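Lmo0740 protein (Listeria monocytogenes, PDB 4RFA) probably acts as a Crp-family transcription regulator, pairing a cyclic-nucleotide-binding-type beta domain with a helical DNA-binding domain. Local coordinates at residues A47-F52 against L106-A111. Sequence-based numbering, arbitrary orientation.
Sequences AKSIFF and LYKIDA
F51 and K108 lie side by side and point the same way from one face of an antiparallel ladder, their CA atoms 4.6 Å apart in a non-hydrogen-bonded pair. The ring puts its CE2 against K108 CG at 3.6 Å, an approach from an oblique direction. With CG anti to the backbone N (chi1 177°) and the chain extended beyond it, the lysine runs past S49 OG, which sits 3.0 Å from K108 CE. Its NZ finally makes a long, weak ion pair with E45. At the neighbouring CD2 of F51, L106 CD1 lies at the ring edge, in its plane, 4.0 Å away; a stack with F42 adds to the ring's surroundings. I50-I109 and F52-Y107 are the hydrogen-bonded pairs; I109 N to I50 O is the straightest bond (171° at the hydrogen). Strands 49-55 and 103-110 are the central two of a four-stranded sheet, consistent with half of the beta roll of a cyclic-nucleotide-binding domain. On the opposite face, I109 CD1 meets the edge of the F52 ring, 3.6 Å from CD2, the two side chains crossing obliquely. L12 and L19 of helix 11-20 pack on F52 and I109 respectively. Where strand 103-110 gives way to helix 111-120, A111 N donates to K48 O (3.0 Å), while D110 OD1 N-caps the helix through F113 N.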
loop_
_atom_site.group_PDB
_atom_site.type_symbol
_atom_site.label_atom_id
_atom_site.label_comp_id
_atom_site.label_asym_id
_atom_site.label_seq_id
_atom_site.Cartn_x
_atom_site.Cartn_y
_atom_site.Cartn_z
ATOM N N ALA A 47 -9.631 15.444 17.075
ATOM C CA ALA A 47 -9.738 14.033 17.405
ATOM C C ALA A 47 -10.162 13.309 16.136
ATOM O O ALA A 47 -11.207 13.600 15.561
ATOM C CB ALA A 47 -10.741 13.816 18.529
ATOM N N LYS A 48 -9.324 12.385 15.688
ATOM C CA LYS A 48 -9.516 11.725 14.413
ATOM C C LYS A 48 -10.113 10.332 14.636
ATOM O O LYS A 48 -10.109 9.817 15.747
ATOM C CB LYS A 48 -8.174 11.660 13.681
ATOM C CG LYS A 48 -7.403 12.968 13.804
ATOM C CD LYS A 48 -6.453 13.214 12.657
ATOM C CE LYS A 48 -5.835 14.599 12.787
ATOM N NZ LYS A 48 -5.278 15.028 11.478
ATOM N N SER A 49 -10.620 9.726 13.579
ATOM C CA SER A 49 -11.236 8.414 13.695
ATOM C C SER A 49 -10.893 7.476 12.549
ATOM O O SER A 49 -10.394 7.870 11.514
ATOM C CB SER A 49 -12.754 8.567 13.850
ATOM O OG SER A 49 -13.228 9.698 13.145
ATOM N N ILE A 50 -11.159 6.211 12.793
ATOM C CA ILE A 50 -10.956 5.129 11.870
ATOM C C ILE A 50 -12.350 4.749 11.336
ATOM O O ILE A 50 -13.324 4.861 12.072
ATOM C CB ILE A 50 -10.296 3.971 12.629
ATOM C CG1 ILE A 50 -8.954 4.421 13.194
ATOM C CG2 ILE A 50 -10.067 2.785 11.743
ATOM C CD1 ILE A 50 -8.045 5.053 12.157
ATOM N N PHE A 51 -12.439 4.325 10.072
ATOM C CA PHE A 51 -13.735 3.981 9.446
ATOM C C PHE A 51 -13.769 2.532 9.002
ATOM O O PHE A 51 -12.906 2.101 8.300
ATOM C CB PHE A 51 -14.001 4.875 8.214
ATOM C CG PHE A 51 -13.999 6.325 8.531
ATOM C CD1 PHE A 51 -12.798 7.005 8.715
ATOM C CD2 PHE A 51 -15.168 7.007 8.690
ATOM C CE1 PHE A 51 -12.791 8.351 9.077
ATOM C CE2 PHE A 51 -15.176 8.340 9.034
ATOM C CZ PHE A 51 -13.991 9.015 9.237
ATOM N N PHE A 52 -14.766 1.773 9.427
ATOM C CA PHE A 52 -14.941 0.404 8.935
ATOM C C PHE A 52 -16.131 0.210 8.042
ATOM O O PHE A 52 -17.276 0.467 8.455
ATOM C CB PHE A 52 -15.141 -0.534 10.113
ATOM C CG PHE A 52 -13.880 -1.025 10.669
ATOM C CD1 PHE A 52 -13.178 -2.022 10.007
ATOM C CD2 PHE A 52 -13.358 -0.465 11.818
ATOM C CE1 PHE A 52 -11.971 -2.473 10.503
ATOM C CE2 PHE A 52 -12.153 -0.910 12.327
ATOM C CZ PHE A 52 -11.458 -1.918 11.672
ATOM N N LEU A 106 -20.975 2.295 6.889
ATOM C CA LEU A 106 -19.757 2.185 7.667
ATOM C C LEU A 106 -19.921 2.647 9.079
ATOM O O LEU A 106 -20.908 3.295 9.416
ATOM C CB LEU A 106 -18.642 2.977 6.983
ATOM C CG LEU A 106 -18.800 4.475 6.831
ATOM C CD1 LEU A 106 -18.641 5.181 8.165
ATOM C CD2 LEU A 106 -17.770 5.002 5.861
ATOM N N TYR A 107 -18.921 2.322 9.892
ATOM C CA TYR A 107 -18.833 2.824 11.251
ATOM C C TYR A 107 -17.683 3.809 11.398
ATOM O O TYR A 107 -16.595 3.571 10.956
ATOM C CB TYR A 107 -18.712 1.653 12.240
ATOM C CG TYR A 107 -20.055 1.003 12.486
ATOM C CD1 TYR A 107 -20.948 1.526 13.401
ATOM C CD2 TYR A 107 -20.462 -0.077 11.723
ATOM C CE1 TYR A 107 -22.199 0.944 13.591
ATOM C CE2 TYR A 107 -21.707 -0.662 11.902
ATOM C CZ TYR A 107 -22.559 -0.162 12.829
ATOM O OH TYR A 107 -23.779 -0.765 12.957
ATOM N N LYS A 108 -17.941 4.954 11.994
ATOM C CA LYS A 108 -16.856 5.883 12.300
ATOM C C LYS A 108 -16.507 5.653 13.743
ATOM O O LYS A 108 -17.364 5.821 14.600
ATOM C CB LYS A 108 -17.329 7.322 12.106
ATOM C CG LYS A 108 -16.297 8.375 12.459
ATOM C CD LYS A 108 -16.864 9.754 12.221
ATOM C CE LYS A 108 -15.926 10.836 12.735
ATOM N NZ LYS A 108 -16.651 12.128 12.821
ATOM N N ILE A 109 -15.255 5.311 14.012
ATOM C CA ILE A 109 -14.814 5.056 15.368
ATOM C C ILE A 109 -13.680 5.961 15.824
ATOM O O ILE A 109 -12.622 6.010 15.214
ATOM C CB ILE A 109 -14.312 3.621 15.523
ATOM C CG1 ILE A 109 -15.364 2.636 15.050
ATOM C CG2 ILE A 109 -14.005 3.383 16.975
ATOM C CD1 ILE A 109 -14.826 1.302 14.643
ATOM N N ASP A 110 -13.888 6.649 16.931
ATOM C CA ASP A 110 -12.894 7.549 17.430
ATOM C C ASP A 110 -11.648 6.725 17.644
ATOM O O ASP A 110 -11.688 5.641 18.209
ATOM C CB ASP A 110 -13.377 8.254 18.699
ATOM C CG ASP A 110 -12.257 8.964 19.422
ATOM O OD1 ASP A 110 -11.354 8.263 19.952
ATOM O OD2 ASP A 110 -12.277 10.213 19.425
ATOM N N ALA A 111 -10.535 7.243 17.142
ATOM C CA ALA A 111 -9.291 6.512 17.074
ATOM C C ALA A 111 -8.615 6.339 18.449
ATOM O O ALA A 111 -8.102 5.251 18.796
ATOM C CB ALA A 111 -8.359 7.247 16.114
#